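Long-range contacts in oligopeptide-binding protein AppA (Bacillus subtilis, PDB 1XOC), which binds oligopeptides outside the cell membrane as the receptor component of an ABC-type permease that supports sporulation and genetic competence: residues A[32-36]-A[178-182]; A[262-266]-A[311-315]. All blocks are in the same frame, centred on the assembly; numbering follows the deposited sequence. Where two conformers were deposited one is given.

Contact 1: A[32-36]-A[178-182]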
ATOM      1  N   PRO A  32      -2.611 -12.774   1.330  1.00 28.95           N
ATOM      2  CA  PRO A  32      -3.644 -12.009   0.649  1.00 29.44           C
ATOM      3  C   PRO A  32      -5.066 -12.315   1.107  1.00 27.62           C
ATOM      4  O   PRO A  32      -5.349 -13.353   1.804  1.00 28.18           O
ATOM      5  CB  PRO A  32      -3.481 -12.419  -0.824  1.00 29.29           C
ATOM      6  CG  PRO A  32      -2.100 -12.947  -0.928  1.00 32.12           C
ATOM      7  CD  PRO A  32      -1.858 -13.629   0.381  1.00 29.76           C
ATOM      8  N   THR A  33      -5.976 -11.444   0.690  1.00 27.54           N
ATOM      9  CA  THR A  33      -7.397 -11.574   0.980  1.00 28.57           C
ATOM     10  C   THR A  33      -8.183 -11.964  -0.276  1.00 28.69           C
ATOM     11  O   THR A  33      -8.973 -12.885  -0.268  1.00 28.92           O
ATOM     12  CB  THR A  33      -7.915 -10.245   1.518  1.00 28.85           C
ATOM     13  OG1 THR A  33      -7.310  -9.987   2.779  1.00 30.55           O
ATOM     14  CG2 THR A  33      -9.398 -10.301   1.817  1.00 27.92           C
ATOM     15  N   LEU A  34      -7.949 -11.243  -1.361  1.00 28.68           N
ATOM     16  CA  LEU A  34      -8.609 -11.553  -2.602  1.00 28.72           C
ATOM     17  C   LEU A  34      -7.863 -10.905  -3.768  1.00 28.55           C
ATOM     18  O   LEU A  34      -7.030 -10.064  -3.554  1.00 29.04           O
ATOM     19  CB  LEU A  34     -10.064 -11.081  -2.562  1.00 28.42           C
ATOM     20  CG  LEU A  34     -10.435  -9.618  -2.810  1.00 32.05           C
ATOM     21  CD1 LEU A  34     -11.893  -9.355  -2.887  1.00 38.63           C
ATOM     22  CD2 LEU A  34      -9.787  -8.646  -1.913  1.00 31.96           C
ATOM     23  N   PHE A  35      -8.190 -11.302  -4.990  1.00 27.59           N
ATOM     24  CA  PHE A  35      -7.467 -10.837  -6.169  1.00 28.20           C
ATOM     25  C   PHE A  35      -8.416 -10.098  -7.081  1.00 29.13           C
ATOM     26  O   PHE A  35      -8.995 -10.654  -7.984  1.00 28.42           O
ATOM     27  CB  PHE A  35      -6.828 -12.012  -6.902  1.00 28.64           C
ATOM     28  CG  PHE A  35      -6.193 -13.015  -5.988  1.00 29.81           C
ATOM     29  CD1 PHE A  35      -6.575 -14.327  -6.013  1.00 30.17           C
ATOM     30  CD2 PHE A  35      -5.230 -12.632  -5.098  1.00 30.76           C
ATOM     31  CE1 PHE A  35      -5.994 -15.231  -5.179  1.00 28.25           C
ATOM     32  CE2 PHE A  35      -4.662 -13.537  -4.263  1.00 31.17           C
ATOM     33  CZ  PHE A  35      -5.053 -14.841  -4.310  1.00 29.18           C
ATOM     34  N   ASN A  36      -8.558  -8.824  -6.793  1.00 29.21           N
ATOM     35  CA  ASN A  36      -9.456  -7.951  -7.525  1.00 29.18           C
ATOM     36  C   ASN A  36      -9.181  -6.502  -7.134  1.00 28.51           C
ATOM     37  O   ASN A  36      -9.420  -6.092  -6.028  1.00 28.23           O
ATOM     38  CB  ASN A  36     -10.918  -8.297  -7.235  1.00 28.99           C
ATOM     39  CG  ASN A  36     -11.887  -7.608  -8.173  1.00 30.56           C
ATOM     40  OD1 ASN A  36     -11.644  -6.458  -8.596  1.00 30.24           O
ATOM     41  ND2 ASN A  36     -12.995  -8.292  -8.523  1.00 28.70           N
ATOM     42  N   ASN A 178     -12.782 -14.269  -7.049  1.00 28.11           N
ATOM     43  CA  ASN A 178     -11.744 -13.383  -6.468  1.00 29.12           C
ATOM     44  C   ASN A 178     -10.747 -14.139  -5.582  1.00 29.66           C
ATOM     45  O   ASN A 178      -9.774 -13.571  -5.158  1.00 28.75           O
ATOM     46  CB  ASN A 178     -12.426 -12.286  -5.633  1.00 28.38           C
ATOM     47  CG  ASN A 178     -13.301 -11.375  -6.475  1.00 30.38           C
ATOM     48  OD1 ASN A 178     -12.917 -10.978  -7.558  1.00 30.37           O
ATOM     49  ND2 ASN A 178     -14.488 -11.065  -5.981  1.00 32.51           N
ATOM     50  N   ARG A 179     -11.030 -15.406  -5.299  1.00 29.65           N
ATOM     51  CA  ARG A 179     -10.188 -16.178  -4.409  1.00 30.16           C
ATOM     52  C   ARG A 179      -9.640 -17.441  -5.044  1.00 30.93           C
ATOM     53  O   ARG A 179      -8.443 -17.593  -5.150  1.00 33.58           O
ATOM     54  CB  ARG A 179     -10.929 -16.528  -3.121  1.00 29.93           C
ATOM     55  CG  ARG A 179     -11.295 -15.337  -2.284  1.00 31.56           C
ATOM     56  CD  ARG A 179     -12.105 -15.659  -1.041  1.00 32.37           C
ATOM     57  NE  ARG A 179     -13.061 -16.726  -1.285  1.00 38.28           N
ATOM     58  CZ  ARG A 179     -14.281 -16.547  -1.750  1.00 39.00           C
ATOM     59  NH1 ARG A 179     -14.711 -15.334  -2.033  1.00 40.59           N
ATOM     60  NH2 ARG A 179     -15.077 -17.586  -1.937  1.00 38.05           N
ATOM     61  N   LYS A 180     -10.521 -18.339  -5.476  1.00 30.59           N
ATOM     62  CA  LYS A 180      -9.961 -19.574  -6.035  0.50 30.29           C
ATOM     63  C   LYS A 180     -10.380 -19.930  -7.452  1.00 30.21           C
ATOM     64  O   LYS A 180      -9.862 -20.893  -7.969  1.00 31.28           O
ATOM     65  CB  LYS A 180     -10.131 -20.740  -5.048  0.50 29.68           C
ATOM     66  CG  LYS A 180      -9.187 -20.655  -3.825  0.50 29.27           C
ATOM     67  CD  LYS A 180      -9.505 -21.639  -2.695  0.50 30.68           C
ATOM     68  CE  LYS A 180      -8.659 -21.357  -1.455  0.50 28.29           C
ATOM     69  NZ  LYS A 180      -9.178 -20.211  -0.702  0.50 27.59           N
ATOM     70  N   LYS A 181     -11.017 -19.010  -8.158  1.00 30.98           N
ATOM     71  CA  LYS A 181     -11.193 -19.169  -9.586  1.00 31.24           C
ATOM     72  C   LYS A 181     -10.870 -17.926 -10.404  1.00 30.68           C
ATOM     73  O   LYS A 181     -11.593 -17.604 -11.322  1.00 30.88           O
ATOM     74  CB  LYS A 181     -12.614 -19.622  -9.899  1.00 30.94           C
ATOM     75  CG  LYS A 181     -12.939 -20.975  -9.316  1.00 34.88           C
ATOM     76  CD  LYS A 181     -14.042 -21.637 -10.089  1.00 35.78           C
ATOM     77  CE  LYS A 181     -15.358 -21.016  -9.744  1.00 41.77           C
ATOM     78  NZ  LYS A 181     -16.353 -21.158 -10.853  1.00 44.76           N
ATOM     79  N   PRO A 182      -9.793 -17.225 -10.078  1.00 30.13           N
ATOM     80  CA  PRO A 182      -9.566 -16.009 -10.853  1.00 30.22           C
ATOM     81  C   PRO A 182      -9.107 -16.320 -12.265  1.00 30.90           C
ATOM     82  O   PRO A 182      -8.343 -17.263 -12.479  1.00 31.80           O
ATOM     83  CB  PRO A 182      -8.462 -15.303 -10.064  1.00 31.56           C
ATOM     84  CG  PRO A 182      -7.692 -16.384  -9.455  1.00 30.06           C
ATOM     85  CD  PRO A 182      -8.722 -17.404  -9.078  1.00 30.28           C
TER

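Contact 2: A[262-266]-A[311-315]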
ATOM      1  N   LEU A 262      15.803   2.396  -1.130  1.00 28.40           N
ATOM      2  CA  LEU A 262      14.656   2.985  -0.451  1.00 27.94           C
ATOM      3  C   LEU A 262      13.347   2.456  -1.021  1.00 28.04           C
ATOM      4  O   LEU A 262      13.217   2.304  -2.221  1.00 27.90           O
ATOM      5  CB  LEU A 262      14.695   4.509  -0.563  1.00 28.79           C
ATOM      6  CG  LEU A 262      13.722   5.321   0.312  1.00 29.54           C
ATOM      7  CD1 LEU A 262      13.865   5.113   1.814  1.00 31.74           C
ATOM      8  CD2 LEU A 262      13.951   6.772  -0.070  1.00 30.30           C
ATOM      9  N   ALA A 263      12.420   2.088  -0.124  1.00 27.19           N
ATOM     10  CA  ALA A 263      11.038   1.711  -0.502  1.00 27.69           C
ATOM     11  C   ALA A 263      10.134   2.925  -0.681  1.00 28.34           C
ATOM     12  O   ALA A 263      10.355   3.970  -0.050  1.00 29.33           O
ATOM     13  CB  ALA A 263      10.435   0.807   0.549  1.00 28.02           C
ATOM     14  N   LEU A 264       9.130   2.818  -1.560  1.00 29.28           N
ATOM     15  CA  LEU A 264       8.149   3.905  -1.730  1.00 29.45           C
ATOM     16  C   LEU A 264       7.060   3.768  -0.653  1.00 30.66           C
ATOM     17  O   LEU A 264       5.951   3.328  -0.916  1.00 29.79           O
ATOM     18  CB  LEU A 264       7.551   3.898  -3.152  1.00 28.96           C
ATOM     19  CG  LEU A 264       6.728   5.116  -3.542  1.00 28.96           C
ATOM     20  CD1 LEU A 264       7.635   6.282  -3.858  1.00 28.35           C
ATOM     21  CD2 LEU A 264       5.892   4.818  -4.759  1.00 30.39           C
ATOM     22  N   SER A 265       7.405   4.145   0.566  1.00 30.29           N
ATOM     23  CA  SER A 265       6.626   3.741   1.732  1.00 30.72           C
ATOM     24  C   SER A 265       6.994   4.624   2.905  1.00 29.93           C
ATOM     25  O   SER A 265       8.066   5.261   2.926  1.00 29.83           O
ATOM     26  CB  SER A 265       6.950   2.301   2.070  1.00 31.64           C
ATOM     27  OG  SER A 265       6.366   1.927   3.299  0.50 37.12           O
ATOM     28  N   TYR A 266       6.101   4.650   3.900  1.00 29.98           N
ATOM     29  CA  TYR A 266       6.504   5.063   5.247  1.00 29.35           C
ATOM     30  C   TYR A 266       5.724   4.213   6.246  1.00 29.88           C
ATOM     31  O   TYR A 266       4.652   3.689   5.922  1.00 30.45           O
ATOM     32  CB  TYR A 266       6.359   6.580   5.512  1.00 29.99           C
ATOM     33  CG  TYR A 266       4.946   7.122   5.416  1.00 29.28           C
ATOM     34  CD1 TYR A 266       4.021   6.958   6.460  1.00 30.01           C
ATOM     35  CD2 TYR A 266       4.528   7.802   4.290  1.00 31.74           C
ATOM     36  CE1 TYR A 266       2.736   7.460   6.355  1.00 30.33           C
ATOM     37  CE2 TYR A 266       3.243   8.308   4.174  1.00 32.46           C
ATOM     38  CZ  TYR A 266       2.347   8.125   5.229  1.00 30.86           C
ATOM     39  OH  TYR A 266       1.066   8.625   5.114  1.00 32.49           O
ATOM     40  N   PRO A 311       4.274  13.105   5.157  1.00 32.70           N
ATOM     41  CA  PRO A 311       3.493  11.983   4.614  1.00 33.08           C
ATOM     42  C   PRO A 311       3.760  11.720   3.127  1.00 33.36           C
ATOM     43  O   PRO A 311       2.831  11.582   2.320  1.00 34.82           O
ATOM     44  CB  PRO A 311       2.043  12.445   4.856  1.00 34.08           C
ATOM     45  CG  PRO A 311       2.117  13.888   4.706  1.00 34.05           C
ATOM     46  CD  PRO A 311       3.423  14.294   5.341  1.00 32.92           C
ATOM     47  N   GLU A 312       5.028  11.633   2.761  1.00 31.85           N
ATOM     48  CA  GLU A 312       5.401  11.366   1.368  1.00 31.21           C
ATOM     49  C   GLU A 312       6.803  10.789   1.362  1.00 30.25           C
ATOM     50  O   GLU A 312       7.590  11.040   2.262  1.00 30.52           O
ATOM     51  CB  GLU A 312       5.353  12.646   0.540  1.00 31.68           C
ATOM     52  CG  GLU A 312       5.594  12.438  -0.986  1.00 32.36           C
ATOM     53  CD  GLU A 312       4.708  11.335  -1.601  1.00 36.42           C
ATOM     54  OE1 GLU A 312       5.197  10.192  -1.770  1.00 36.08           O
ATOM     55  OE2 GLU A 312       3.524  11.629  -1.909  1.00 40.75           O
ATOM     56  N   SER A 313       7.101   9.983   0.358  1.00 29.90           N
ATOM     57  CA  SER A 313       8.407   9.355   0.257  1.00 29.22           C
ATOM     58  C   SER A 313       9.409  10.329  -0.358  1.00 28.47           C
ATOM     59  O   SER A 313       9.079  11.052  -1.315  1.00 27.85           O
ATOM     60  CB  SER A 313       8.312   8.164  -0.675  1.00 29.98           C
ATOM     61  OG  SER A 313       9.565   7.593  -0.864  1.00 28.73           O
ATOM     62  N   PRO A 314      10.658  10.340   0.158  1.00 27.94           N
ATOM     63  CA  PRO A 314      11.745  11.082  -0.515  1.00 27.75           C
ATOM     64  C   PRO A 314      11.953  10.740  -1.987  1.00 28.34           C
ATOM     65  O   PRO A 314      12.569  11.533  -2.691  1.00 26.37           O
ATOM     66  CB  PRO A 314      12.979  10.718   0.310  1.00 27.67           C
ATOM     67  CG  PRO A 314      12.415  10.376   1.667  1.00 28.83           C
ATOM     68  CD  PRO A 314      11.115   9.750   1.411  1.00 28.26           C
ATOM     69  N   LEU A 315      11.431   9.616  -2.461  1.00 28.35           N
ATOM     70  CA  LEU A 315      11.518   9.250  -3.867  1.00 28.74           C
ATOM     71  C   LEU A 315      10.600  10.097  -4.752  1.00 28.91           C
ATOM     72  O   LEU A 315      10.773  10.146  -5.969  1.00 30.77           O
ATOM     73  CB  LEU A 315      11.199   7.752  -4.079  1.00 29.08           C
ATOM     74  CG  LEU A 315      12.202   6.756  -3.483  1.00 30.29           C
ATOM     75  CD1 LEU A 315      11.713   5.357  -3.681  1.00 30.36           C
ATOM     76  CD2 LEU A 315      13.548   6.940  -4.144  1.00 29.01           C
TER
HETATM   77  O   HOH W   1      10.182   6.266   1.314  1.00 20.06           O
HETATM   78  O   HOH W   2       0.528   9.789   2.665  1.00 25.86           O

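Contact 1: A[32-36]-A[178-182]
Asn178 joins the two loops through its backbone carbonyl and its side-chain amide. Its O accepts from Phe35 N at 2.8 Å, with the donor in the carbonyl plane. CG lies anti to the carbonyl carbon (chi1 -64°), which lays the side chain alongside Leu34, pointing the same way, with its amide beside that of Asn36. CB touches Leu34 CD1 at 4.1 Å; beyond it, OD1 takes a bond of 2.9 Å from Asn36 ND2. The donor sits 36° above the carbonyl plane of Asn178, yet OD1 lies nearly in the amide plane of Asn36, the two amides being turned 62° apart. ND2 gives its hydrogen bond to Glu173 O, so both ends of the amide are held. With an alanine here, Asn36 ND2 would probably lose this acceptor and Glu173 O this donor. Arg179 O lies at the ring edge of Phe35, 3.4 Å from CE1; Pro182 CG packs on CD1 at 4.2 Å. The buried Arg179 O has no hydrogen-bond partner. This pairing packs the loop that follows strand 23-28 against the one that leads into strand 188-194, with Phe35 wedged among Ile48 and Leu52 of helix 43-52, Ile199 of strand 198-203 and Trp193.

Contact 2: A[262-266]-A[311-315]
Leu264 and Ser313 are the backbone neighbours of this contact, their CA atoms 5.8 Å apart. Leu264 is the centre of an inverse gamma turn, closed by a weak bond from Ser265 N to Ala263 O, at the link between strands 256-262 and 265-271 of a mixed sheet in this solute-binding protein. Opposite it, Ser313 forms an ST turn: OG, anti to the backbone N (chi1 176°), accepts from Leu315 N at 3.2 Å. A water, not a direct bond, links the Ser313 hydroxyl to the backbone of 262-266. That water accepts from Ser313 OG at 2.6 Å and donates to Ala263 O and Ser265 O, so the serine hydroxyl serves its own turn and the facing one together. Glu312 OE1 steadies the loop by accepting from Ser313 N, which meets it on the anti side, 30° out of the carboxylate plane.

Apolar side chains fill in around these polar groups. Leu264 CD1 rests on Ser313 CB at 3.8 Å and also reaches Leu315 CB. Leu262 and Leu315 run antiparallel alongside one another, with CD2 of Leu262 3.8 Å from CG of Leu315, while the Pro314 ring lies crosswise to Leu262. Ala263 and Ser265 also pack against an aromatic side chain of the bound peptide, which places the gamma turn in the wall of the ligand site. Tyr266 CG stands between the backbone N and the carbonyl carbon (chi1 62°), bringing the ring up to Pro311, where CE2 comes within 3.6 Å of Pro311 C. Phe485 and Tyr266 meet edge-to-face. In the plane of the Tyr266 ring, a second water lies 2.8 Å from Tyr266 OH and donates to Pro311 O.

Both contacts are largely buried and neither joins regular strands to each other, but contact 2 lies nearer the middle of the chain, its centre about 11 Å from the chain's centre against 17 Å for contact 1. They sit among different elements: contact 1 among helix 43-52 and strands 188-194 and 198-203, contact 2 beside strand 483-496 and helix 463-480. Their centres are 28 Å apart and their nearest atoms about 17 Å. Direct hydrogen bonds hold contact 1, whereas contact 2 relies on apolar packing and bridging waters. Contact 2 also borders the bound peptide. Along the chain, contact 1 closes before contact 2 opens.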